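Local coordinates for protein GTP cyclohydrolase 1 type 2 homolog (Staphylococcus aureus subsp. aureus, PDB 3LNL) that is of unknown function but, as a NIF3-family member, binds zinc at a dinuclear centre and assembles into a hexameric toroid capped by PII-like domains, at residues Phe169-Gly174 / Val200-Met205; Tyr136-Tyr141 / Phe204-Tyr209; Val107-Val112 / Ser238-Gly243; Ala8-Leu13 / Asn346-Glu351. The protein carries 2 engineered substitutions. All blocks are in the same frame, centred on the assembly; numbering follows the deposited sequence.

Contact 1: Phe169-Gly174 / Val200-Met205; sequences FFESEG and VKIEFM
An antiparallel strand pair of the PII-like domain, which bulges out between the two NIF3 domains, forms this contact: strand 170-176 runs beside strand 197-207, with local axes 4.5 Å apart. Phe170 and Glu203 are a hydrogen-bonded pair, with Glu203 N donating to Phe170 O at 2.8 Å. The return bond, Phe170 N to Glu203 O (2.9 Å), is the straightest of the ladder, 164° at the hydrogen and aimed at a carbonyl lone pair. Ser172 and Lys201 repeat the exchange with more bent bonds. A chi1 of -19°, far from a staggered value, brings Ser172 OG to 2.8 Å from Lys201 O, so one carbonyl is gripped by both the N-H and the hydroxyl of Ser172, each from above its plane. Beside it, Lys201 NZ forms a salt bridge with Glu203 OE1 (2.8 Å). The opposite face is apolar at one end: an offset edge-to-face pair sets the edge of Phe169 toward the face of Phe204, centroids 5.4 Å apart and planes at 82°. Phe169 CD1 also packs against Ile202 CG2 at 3.5 Å. Helix 147-156 covers this face, Val147 touching Ile202 and Lys151 pairing with Glu171. Strand 125-142 bonds to the other edge of strand 197-207, and a strand of a neighbouring subunit extends the sheet beyond Phe170 and Glu171.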
# COMPACT_ATOMS: atom_id res chain seq x y z
N PHE B 169 -19.05 18.28 -37.52
CA PHE B 169 -20.10 18.45 -36.53
C PHE B 169 -21.22 17.50 -36.89
O PHE B 169 -21.38 17.13 -38.06
CB PHE B 169 -20.66 19.88 -36.56
CG PHE B 169 -19.72 20.93 -36.04
CD1 PHE B 169 -19.49 21.07 -34.67
CD2 PHE B 169 -19.12 21.84 -36.91
CE1 PHE B 169 -18.65 22.06 -34.18
CE2 PHE B 169 -18.27 22.85 -36.43
CZ PHE B 169 -18.04 22.96 -35.07
N PHE B 170 -22.00 17.12 -35.88
CA PHE B 170 -23.29 16.48 -36.09
C PHE B 170 -24.41 17.34 -35.47
O PHE B 170 -24.32 17.76 -34.31
CB PHE B 170 -23.31 15.07 -35.53
CG PHE B 170 -24.61 14.37 -35.75
CD1 PHE B 170 -24.88 13.75 -36.95
CD2 PHE B 170 -25.57 14.33 -34.74
CE1 PHE B 170 -26.10 13.10 -37.15
CE2 PHE B 170 -26.80 13.69 -34.94
CZ PHE B 170 -27.05 13.06 -36.14
N GLU B 171 -25.47 17.56 -36.24
CA GLU B 171 -26.55 18.49 -35.88
C GLU B 171 -27.91 17.80 -35.63
O GLU B 171 -28.41 17.02 -36.45
CB GLU B 171 -26.71 19.57 -36.94
CG GLU B 171 -25.72 20.70 -36.77
CD GLU B 171 -25.86 21.75 -37.86
OE1 GLU B 171 -25.64 21.39 -39.04
OE2 GLU B 171 -26.18 22.91 -37.54
N SER B 172 -28.48 18.16 -34.48
CA SER B 172 -29.67 17.53 -33.95
C SER B 172 -30.65 18.68 -33.70
O SER B 172 -30.24 19.73 -33.22
CB SER B 172 -29.32 16.78 -32.63
OG SER B 172 -27.90 16.51 -32.49
N GLU B 173 -31.92 18.51 -34.05
CA GLU B 173 -32.92 19.52 -33.73
C GLU B 173 -33.73 19.08 -32.52
O GLU B 173 -34.02 17.90 -32.36
CB GLU B 173 -33.84 19.80 -34.91
CG GLU B 173 -33.12 20.42 -36.10
CD GLU B 173 -34.07 21.18 -37.00
OE1 GLU B 173 -35.12 20.61 -37.37
OE2 GLU B 173 -33.77 22.36 -37.32
N GLY B 174 -34.08 20.04 -31.67
CA GLY B 174 -34.86 19.77 -30.47
C GLY B 174 -35.37 21.05 -29.83
O GLY B 174 -35.07 22.15 -30.29
N VAL B 200 -30.70 23.85 -31.65
CA VAL B 200 -29.89 22.88 -32.35
C VAL B 200 -28.82 22.36 -31.38
O VAL B 200 -28.02 23.13 -30.83
CB VAL B 200 -29.23 23.46 -33.62
CG1 VAL B 200 -28.33 22.43 -34.26
CG2 VAL B 200 -30.29 23.91 -34.62
N LYS B 201 -28.87 21.04 -31.15
CA LYS B 201 -27.84 20.34 -30.40
C LYS B 201 -26.73 19.95 -31.37
O LYS B 201 -26.90 19.07 -32.23
CB LYS B 201 -28.44 19.10 -29.72
CG LYS B 201 -27.46 18.27 -28.91
CD LYS B 201 -28.07 16.93 -28.47
CE LYS B 201 -27.02 16.07 -27.82
NZ LYS B 201 -27.20 14.61 -28.05
N ILE B 202 -25.60 20.64 -31.26
CA ILE B 202 -24.44 20.36 -32.09
C ILE B 202 -23.46 19.47 -31.30
O ILE B 202 -23.26 19.68 -30.11
CB ILE B 202 -23.72 21.65 -32.53
CG1 ILE B 202 -24.73 22.75 -32.88
CG2 ILE B 202 -22.80 21.37 -33.73
CD1 ILE B 202 -24.10 24.04 -33.47
N GLU B 203 -22.89 18.48 -31.96
CA GLU B 203 -21.93 17.55 -31.35
C GLU B 203 -20.61 17.49 -32.14
O GLU B 203 -20.58 17.64 -33.36
CB GLU B 203 -22.51 16.14 -31.25
CG GLU B 203 -23.97 16.06 -30.77
CD GLU B 203 -24.52 14.62 -30.75
OE1 GLU B 203 -25.69 14.44 -30.35
OE2 GLU B 203 -23.79 13.68 -31.14
N PHE B 204 -19.53 17.24 -31.43
CA PHE B 204 -18.24 16.98 -32.06
C PHE B 204 -17.29 16.31 -31.06
O PHE B 204 -17.58 16.22 -29.85
CB PHE B 204 -17.64 18.27 -32.64
CG PHE B 204 -17.42 19.35 -31.62
CD1 PHE B 204 -16.16 19.56 -31.06
CD2 PHE B 204 -18.47 20.18 -31.25
CE1 PHE B 204 -15.95 20.56 -30.13
CE2 PHE B 204 -18.26 21.20 -30.33
CZ PHE B 204 -16.99 21.39 -29.76
N MET B 205 -16.17 15.85 -31.59
CA MET B 205 -15.19 15.08 -30.83
C MET B 205 -14.00 15.94 -30.46
O MET B 205 -13.60 16.79 -31.22
CB MET B 205 -14.73 13.88 -31.64
CG MET B 205 -15.85 12.89 -31.92
SD MET B 205 -16.55 12.24 -30.37
CE MET B 205 -15.14 11.24 -29.77

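Contact 2: Tyr136-Tyr141 / Phe204-Tyr209; sequences YKVQTY and FMIDAY
Tight packing centres on Val138 and the ring of Phe204, hydrogen-bonded neighbours of an antiparallel ladder. Phe204 CG sits between its backbone N and carbonyl carbon (chi1 59°), which lays the ring beneath Val138: CB stands over one face, 3.8 Å from the centroid and 16° off the normal, a CH-pi contact. Val138 CG1 presses closer, 3.4 Å from Phe204 CZ, while CG2 meets Ile206 CG1 at 3.7 Å. The backbone is equally firm, since Val138 N lies nearly along the C=O axis of Phe204 at 2.8 Å from its O. Tyr136 and Ile206 exchange a further pair of bonds, Tyr136 N to Ile206 O being the straighter at 169°. Ile218 of helix 211-221 covers Val138. The other face is looser: Lys137 CG merely grazes Met205 SD at 3.9 Å, and the lysine tip leads away to a salt bridge with Asp230 of a neighbouring subunit. Beyond the end of the ladder, Ala208 CA sits at the edge of the partly exposed Tyr136 ring, 3.9 Å from Tyr136 CE1. The two strands are the adjacent first and third of the domain's beta-alpha-beta-beta-alpha-beta order, the ferredoxin-like topology of a classical PII-like fold.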
# COMPACT_ATOMS: atom_id res chain seq x y z
N TYR B 136 -13.64 12.99 -25.72
CA TYR B 136 -14.92 13.53 -25.26
C TYR B 136 -15.82 13.86 -26.43
O TYR B 136 -15.37 14.43 -27.43
CB TYR B 136 -14.75 14.79 -24.43
CG TYR B 136 -14.10 14.54 -23.11
CD1 TYR B 136 -12.76 14.77 -22.92
CD2 TYR B 136 -14.85 14.05 -22.04
CE1 TYR B 136 -12.16 14.53 -21.70
CE2 TYR B 136 -14.26 13.80 -20.82
CZ TYR B 136 -12.92 14.05 -20.65
OH TYR B 136 -12.32 13.81 -19.43
N LYS B 137 -17.09 13.51 -26.30
CA LYS B 137 -18.09 14.05 -27.19
C LYS B 137 -18.62 15.33 -26.54
O LYS B 137 -19.21 15.29 -25.47
CB LYS B 137 -19.21 13.06 -27.46
CG LYS B 137 -19.97 13.33 -28.75
CD LYS B 137 -21.04 12.23 -28.95
CE LYS B 137 -20.95 11.59 -30.33
NZ LYS B 137 -21.72 10.29 -30.32
N VAL B 138 -18.32 16.45 -27.19
CA VAL B 138 -18.77 17.77 -26.77
C VAL B 138 -20.17 17.97 -27.33
O VAL B 138 -20.39 17.75 -28.51
CB VAL B 138 -17.85 18.87 -27.31
CG1 VAL B 138 -18.27 20.27 -26.76
CG2 VAL B 138 -16.40 18.57 -26.94
N GLN B 139 -21.09 18.38 -26.46
CA GLN B 139 -22.46 18.68 -26.84
C GLN B 139 -22.81 20.09 -26.38
O GLN B 139 -22.75 20.39 -25.20
CB GLN B 139 -23.45 17.67 -26.21
CG GLN B 139 -23.29 16.26 -26.79
CD GLN B 139 -24.26 15.22 -26.20
OE1 GLN B 139 -24.63 14.26 -26.90
NE2 GLN B 139 -24.65 15.39 -24.94
N THR B 140 -23.15 20.95 -27.33
CA THR B 140 -23.72 22.26 -27.02
C THR B 140 -25.11 22.41 -27.66
O THR B 140 -25.45 21.73 -28.63
CB THR B 140 -22.80 23.44 -27.45
OG1 THR B 140 -21.42 23.12 -27.23
CG2 THR B 140 -23.13 24.67 -26.65
N TYR B 141 -25.90 23.30 -27.07
CA TYR B 141 -27.25 23.61 -27.52
C TYR B 141 -27.30 25.08 -27.92
O TYR B 141 -26.85 25.95 -27.17
CB TYR B 141 -28.22 23.29 -26.39
CG TYR B 141 -28.12 21.85 -25.94
CD1 TYR B 141 -27.13 21.44 -25.05
CD2 TYR B 141 -28.99 20.88 -26.45
CE1 TYR B 141 -27.03 20.11 -24.66
CE2 TYR B 141 -28.90 19.55 -26.06
CZ TYR B 141 -27.91 19.17 -25.16
OH TYR B 141 -27.80 17.86 -24.78
N PHE B 204 -19.53 17.24 -31.43
CA PHE B 204 -18.24 16.98 -32.06
C PHE B 204 -17.29 16.31 -31.06
O PHE B 204 -17.58 16.22 -29.85
CB PHE B 204 -17.64 18.27 -32.64
CG PHE B 204 -17.42 19.35 -31.62
CD1 PHE B 204 -16.16 19.56 -31.06
CD2 PHE B 204 -18.47 20.18 -31.25
CE1 PHE B 204 -15.95 20.56 -30.13
CE2 PHE B 204 -18.26 21.20 -30.33
CZ PHE B 204 -16.99 21.39 -29.76
N MET B 205 -16.17 15.85 -31.59
CA MET B 205 -15.19 15.08 -30.83
C MET B 205 -14.00 15.94 -30.46
O MET B 205 -13.60 16.79 -31.22
CB MET B 205 -14.73 13.88 -31.64
CG MET B 205 -15.85 12.89 -31.92
SD MET B 205 -16.55 12.24 -30.37
CE MET B 205 -15.14 11.24 -29.77
N ILE B 206 -13.47 15.72 -29.27
CA ILE B 206 -12.16 16.26 -28.92
C ILE B 206 -11.33 15.17 -28.24
O ILE B 206 -11.87 14.23 -27.64
CB ILE B 206 -12.28 17.49 -27.97
CG1 ILE B 206 -13.05 17.11 -26.69
CG2 ILE B 206 -12.92 18.68 -28.70
CD1 ILE B 206 -12.71 17.96 -25.46
N ASP B 207 -10.01 15.29 -28.37
CA ASP B 207 -9.10 14.48 -27.58
C ASP B 207 -9.18 14.96 -26.15
O ASP B 207 -9.59 16.11 -25.90
CB ASP B 207 -7.66 14.64 -28.08
CG ASP B 207 -7.49 14.19 -29.50
OD1 ASP B 207 -8.35 13.41 -29.97
OD2 ASP B 207 -6.52 14.61 -30.16
N ALA B 208 -8.76 14.11 -25.21
CA ALA B 208 -8.86 14.43 -23.77
C ALA B 208 -8.13 15.72 -23.35
O ALA B 208 -8.60 16.43 -22.46
CB ALA B 208 -8.39 13.25 -22.93
N TYR B 209 -7.01 16.06 -23.97
CA TYR B 209 -6.23 17.22 -23.52
C TYR B 209 -6.89 18.56 -23.90
O TYR B 209 -6.55 19.61 -23.33
CB TYR B 209 -4.77 17.15 -24.01
CG TYR B 209 -4.61 17.40 -25.49
CD1 TYR B 209 -4.41 18.68 -25.99
CD2 TYR B 209 -4.66 16.35 -26.39
CE1 TYR B 209 -4.26 18.91 -27.35
CE2 TYR B 209 -4.52 16.57 -27.76
CZ TYR B 209 -4.32 17.85 -28.23
OH TYR B 209 -4.18 18.07 -29.58

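Contact 3: Val107-Val112 / Ser238-Gly243; sequences VNPHGV and SLYGLG. Unlike the reference sequence in segment 107-112: His110 (reference Tyr).
The Tyr240 ring is met at its edge, where Asn108 ND2 lies in the ring plane 3.5 Å from CE2 and Val107 O also comes near the plane. Amide and ring are turned 52° apart, while Pro109 CD approaches obliquely at 3.7 Å from CE2 of Tyr240. The His110 ring, at a position that differs from the reference sequence, has Pro109 CB over one face. A water joins the polar ends, accepting from Asn108 ND2 at 3.2 Å and lying 2.7 Å from Tyr240 OH. ND2 donates to His17 O as well, and on the other side of the amide OD1 takes the backbone N of His110 at 2.8 Å, closing an Asx turn. The amide is thus held through both of its polar atoms. Overlapping the Asx turn, a type I turn from Asn108 to Gly111 places Gly111 at the N-cap of helix 112-119. One backbone bond joins the segments: Gly241 N donates to a lone pair of Val107 O at 3.0 Å, with 156° at the hydrogen. Val107 CG1 packs on Leu242 CB at 4.0 Å, and the Leu242 side chain in turn touches that of Asp106, a zinc ligand. A backbone bond, an amide and a water thus tie the chain just after Asp106 to the start of strand 240-253, and Leu242 lies beside the metal site, consistent with a second-shell position.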
# COMPACT_ATOMS: atom_id res chain seq x y z
N VAL B 107 4.77 -1.24 -28.52
CA VAL B 107 3.34 -1.19 -28.73
C VAL B 107 2.91 -0.53 -30.04
O VAL B 107 1.73 -0.44 -30.37
CB VAL B 107 2.62 -0.50 -27.57
CG1 VAL B 107 2.97 -1.18 -26.20
CG2 VAL B 107 2.86 1.06 -27.60
N ASN B 108 3.88 -0.12 -30.84
CA ASN B 108 3.59 0.58 -32.08
C ASN B 108 3.16 -0.39 -33.20
O ASN B 108 3.79 -1.45 -33.36
CB ASN B 108 4.84 1.31 -32.52
CG ASN B 108 4.56 2.30 -33.59
OD1 ASN B 108 4.68 1.98 -34.79
ND2 ASN B 108 4.13 3.51 -33.18
N PRO B 109 2.15 -0.00 -34.00
CA PRO B 109 1.76 -0.87 -35.13
C PRO B 109 2.89 -1.23 -36.08
O PRO B 109 2.80 -2.24 -36.76
CB PRO B 109 0.72 -0.05 -35.90
CG PRO B 109 0.27 1.08 -34.96
CD PRO B 109 1.45 1.31 -34.03
N HIS B 110 3.97 -0.44 -36.10
CA HIS B 110 5.15 -0.79 -36.92
C HIS B 110 6.36 -1.14 -36.09
O HIS B 110 7.48 -1.18 -36.59
CB HIS B 110 5.47 0.36 -37.87
CG HIS B 110 4.31 0.75 -38.71
ND1 HIS B 110 3.87 -0.02 -39.77
CD2 HIS B 110 3.45 1.79 -38.61
CE1 HIS B 110 2.80 0.55 -40.31
NE2 HIS B 110 2.52 1.65 -39.62
N GLY B 111 6.11 -1.39 -34.80
CA GLY B 111 7.17 -1.58 -33.79
C GLY B 111 7.75 -2.98 -33.65
O GLY B 111 7.70 -3.73 -34.60
N VAL B 112 8.29 -3.32 -32.47
CA VAL B 112 9.10 -4.53 -32.27
C VAL B 112 8.38 -5.85 -32.72
O VAL B 112 8.96 -6.74 -33.37
CB VAL B 112 9.55 -4.64 -30.78
CG1 VAL B 112 10.32 -5.92 -30.49
CG2 VAL B 112 10.40 -3.40 -30.40
N SER B 238 -7.43 1.77 -29.06
CA SER B 238 -6.29 2.41 -29.65
C SER B 238 -5.76 1.53 -30.78
O SER B 238 -5.99 0.33 -30.79
CB SER B 238 -5.16 2.50 -28.60
OG SER B 238 -4.06 3.15 -29.16
N LEU B 239 -4.95 2.13 -31.62
CA LEU B 239 -4.16 1.39 -32.58
C LEU B 239 -2.89 0.78 -31.96
O LEU B 239 -2.26 -0.05 -32.60
CB LEU B 239 -3.81 2.29 -33.79
CG LEU B 239 -5.04 2.72 -34.61
CD1 LEU B 239 -4.59 3.59 -35.75
CD2 LEU B 239 -5.87 1.56 -35.14
N TYR B 240 -2.54 1.25 -30.76
CA TYR B 240 -1.35 0.83 -30.02
C TYR B 240 -1.71 -0.32 -29.08
O TYR B 240 -2.76 -0.34 -28.46
CB TYR B 240 -0.71 2.03 -29.26
CG TYR B 240 -0.42 3.21 -30.20
CD1 TYR B 240 -1.36 4.26 -30.38
CD2 TYR B 240 0.75 3.25 -30.94
CE1 TYR B 240 -1.10 5.31 -31.29
CE2 TYR B 240 0.99 4.25 -31.84
CZ TYR B 240 0.06 5.28 -32.02
OH TYR B 240 0.37 6.26 -32.92
N GLY B 241 -0.81 -1.30 -28.98
CA GLY B 241 -0.99 -2.40 -28.05
C GLY B 241 0.24 -3.27 -28.01
O GLY B 241 0.99 -3.33 -29.00
N LEU B 242 0.45 -3.93 -26.87
CA LEU B 242 1.57 -4.83 -26.64
C LEU B 242 1.36 -6.25 -27.22
O LEU B 242 0.58 -7.06 -26.68
CB LEU B 242 1.92 -4.92 -25.15
CG LEU B 242 3.15 -5.78 -24.88
CD1 LEU B 242 4.42 -5.06 -25.40
CD2 LEU B 242 3.27 -6.12 -23.41
N GLY B 243 2.04 -6.48 -28.33
CA GLY B 243 2.04 -7.75 -29.02
C GLY B 243 1.32 -7.64 -30.35
O GLY B 243 0.62 -6.68 -30.63
O HOH W 1 1.97 5.25 -34.86

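Contact 4: Ala8-Leu13 / Asn346-Glu351; sequences ADLMTL and NWFNIE
Leu13 has CG anti to its backbone N (chi1 -177°), as does Leu10, while Phe348 has CG anti to its carbonyl carbon (chi1 -80°); these torsions send two leucine tips and one ring into the gap between their helices. The motif is a crossed helix pair of the NIF3 fold, joining helix 7-17 near the N terminus to helix 336-350 near the C terminus. The local axes cross at 108° and come no closer than 11.9 Å, so the backbones are well separated and long side chains span the distance. Even the nearest CA atoms, those of Leu13 and Trp347, are 7.8 Å from each other. Both leucines, one helical turn apart on the same flank, address the edge of the Phe348 ring. Leu13 CD2 lies in the ring plane, 3.6 Å from Phe348 CD2, and Leu10 CD1 comes to the neighbouring part of the ring edge, 3.8 Å from Phe348 CE2. Leu13 contributes the largest share of the buried surface, its CD2 also resting against the root of the tryptophan, 4.3 Å from Trp347 CB. The Trp347 indole stacks on the ring of His17. Strand 97-100 backs the first helix, with Ile99 touching Leu10, and Met5 packs on Phe348. At the margin of the contact, Glu351 contributes its aliphatic portion: bent at chi2, it meets Leu13 tip to tip, with Leu13 CD1 4.0 Å from Glu351 CG.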
# COMPACT_ATOMS: atom_id res chain seq x y z
N ALA B 8 16.06 18.37 -31.00
CA ALA B 8 14.67 18.75 -30.77
C ALA B 8 13.76 18.41 -31.99
O ALA B 8 12.68 17.87 -31.82
CB ALA B 8 14.56 20.26 -30.41
N ASP B 9 14.26 18.67 -33.20
CA ASP B 9 13.54 18.34 -34.45
C ASP B 9 13.41 16.82 -34.59
O ASP B 9 12.33 16.31 -34.94
CB ASP B 9 14.24 18.90 -35.70
CG ASP B 9 14.47 20.39 -35.61
OD1 ASP B 9 13.45 21.08 -35.65
OD2 ASP B 9 15.64 20.84 -35.52
N LEU B 10 14.48 16.09 -34.30
CA LEU B 10 14.39 14.65 -34.40
C LEU B 10 13.35 14.11 -33.40
O LEU B 10 12.55 13.21 -33.73
CB LEU B 10 15.73 14.00 -34.14
CG LEU B 10 15.80 12.45 -34.16
CD1 LEU B 10 15.32 11.86 -35.53
CD2 LEU B 10 17.24 11.91 -33.81
N MET B 11 13.36 14.61 -32.17
CA MET B 11 12.40 14.17 -31.16
C MET B 11 10.95 14.36 -31.61
O MET B 11 10.09 13.48 -31.39
CB MET B 11 12.64 14.89 -29.84
CG MET B 11 13.93 14.38 -29.15
SD MET B 11 13.80 12.66 -28.64
CE MET B 11 12.41 12.64 -27.59
N THR B 12 10.66 15.52 -32.21
CA THR B 12 9.31 15.78 -32.74
C THR B 12 8.92 14.76 -33.81
O THR B 12 7.80 14.27 -33.83
CB THR B 12 9.22 17.21 -33.33
OG1 THR B 12 9.60 18.16 -32.32
CG2 THR B 12 7.83 17.50 -33.82
N LEU B 13 9.85 14.42 -34.69
CA LEU B 13 9.56 13.45 -35.73
C LEU B 13 9.33 12.06 -35.15
O LEU B 13 8.36 11.40 -35.48
CB LEU B 13 10.71 13.43 -36.74
CG LEU B 13 10.57 12.51 -37.98
CD1 LEU B 13 9.28 12.86 -38.72
CD2 LEU B 13 11.79 12.73 -38.89
N ASN B 346 12.82 6.12 -43.99
CA ASN B 346 11.56 6.46 -44.65
C ASN B 346 10.99 7.78 -44.15
O ASN B 346 10.58 8.64 -44.95
CB ASN B 346 10.51 5.36 -44.44
CG ASN B 346 9.23 5.67 -45.19
OD1 ASN B 346 9.29 6.07 -46.37
ND2 ASN B 346 8.08 5.55 -44.52
N TRP B 347 10.94 7.94 -42.82
CA TRP B 347 10.44 9.21 -42.26
C TRP B 347 11.30 10.39 -42.71
O TRP B 347 10.77 11.50 -43.02
CB TRP B 347 10.40 9.16 -40.73
CG TRP B 347 9.58 8.06 -40.20
CD1 TRP B 347 8.50 7.47 -40.80
CD2 TRP B 347 9.74 7.40 -38.93
NE1 TRP B 347 8.02 6.45 -40.00
CE2 TRP B 347 8.75 6.40 -38.84
CE3 TRP B 347 10.65 7.54 -37.87
CZ2 TRP B 347 8.63 5.56 -37.74
CZ3 TRP B 347 10.54 6.70 -36.79
CH2 TRP B 347 9.53 5.72 -36.73
N PHE B 348 12.62 10.18 -42.77
CA PHE B 348 13.52 11.23 -43.22
C PHE B 348 13.31 11.54 -44.72
O PHE B 348 13.43 12.68 -45.11
CB PHE B 348 14.99 10.84 -43.03
CG PHE B 348 15.53 11.01 -41.61
CD1 PHE B 348 16.84 10.58 -41.32
CD2 PHE B 348 14.78 11.59 -40.58
CE1 PHE B 348 17.39 10.72 -40.04
CE2 PHE B 348 15.31 11.73 -39.28
CZ PHE B 348 16.61 11.28 -39.01
N ASN B 349 13.05 10.51 -45.53
CA ASN B 349 12.79 10.71 -46.95
C ASN B 349 11.58 11.63 -47.11
O ASN B 349 11.66 12.66 -47.74
CB ASN B 349 12.53 9.39 -47.67
CG ASN B 349 12.19 9.62 -49.15
OD1 ASN B 349 13.04 10.09 -49.89
ND2 ASN B 349 10.97 9.28 -49.57
N ILE B 350 10.48 11.28 -46.46
CA ILE B 350 9.30 12.12 -46.45
C ILE B 350 9.63 13.57 -46.11
O ILE B 350 9.14 14.46 -46.74
CB ILE B 350 8.22 11.63 -45.47
CG1 ILE B 350 7.80 10.22 -45.79
CG2 ILE B 350 7.00 12.58 -45.49
CD1 ILE B 350 7.15 10.00 -47.09
N GLU B 351 10.48 13.82 -45.14
CA GLU B 351 10.71 15.19 -44.71
C GLU B 351 11.83 15.84 -45.49
O GLU B 351 12.22 16.95 -45.17
CB GLU B 351 11.11 15.21 -43.23
CG GLU B 351 10.13 14.55 -42.30
CD GLU B 351 8.92 15.39 -42.05
OE1 GLU B 351 9.09 16.50 -41.52
OE2 GLU B 351 7.80 14.92 -42.37

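From the N terminus, the chain first opens the widest loop, which contact 4 closes when helix 336-350 returns to helix 7-17. Nested inside it, the loop after helix 103-106 opens the span closed by contact 3, at the start of strand 240-253. The PII-like excursion is nested within that span: strand 125-142 opens contact 2 and strand 170-176 opens contact 1, and both end together on strand 197-207, where they share Phe204 and Met205. Contacts 1 and 2 are linked by a probable hydrogen bond from Ile202 N to Thr140 O, whereas their centres lie 26 to 38 Å from those of contacts 3 and 4, within the NIF3 body.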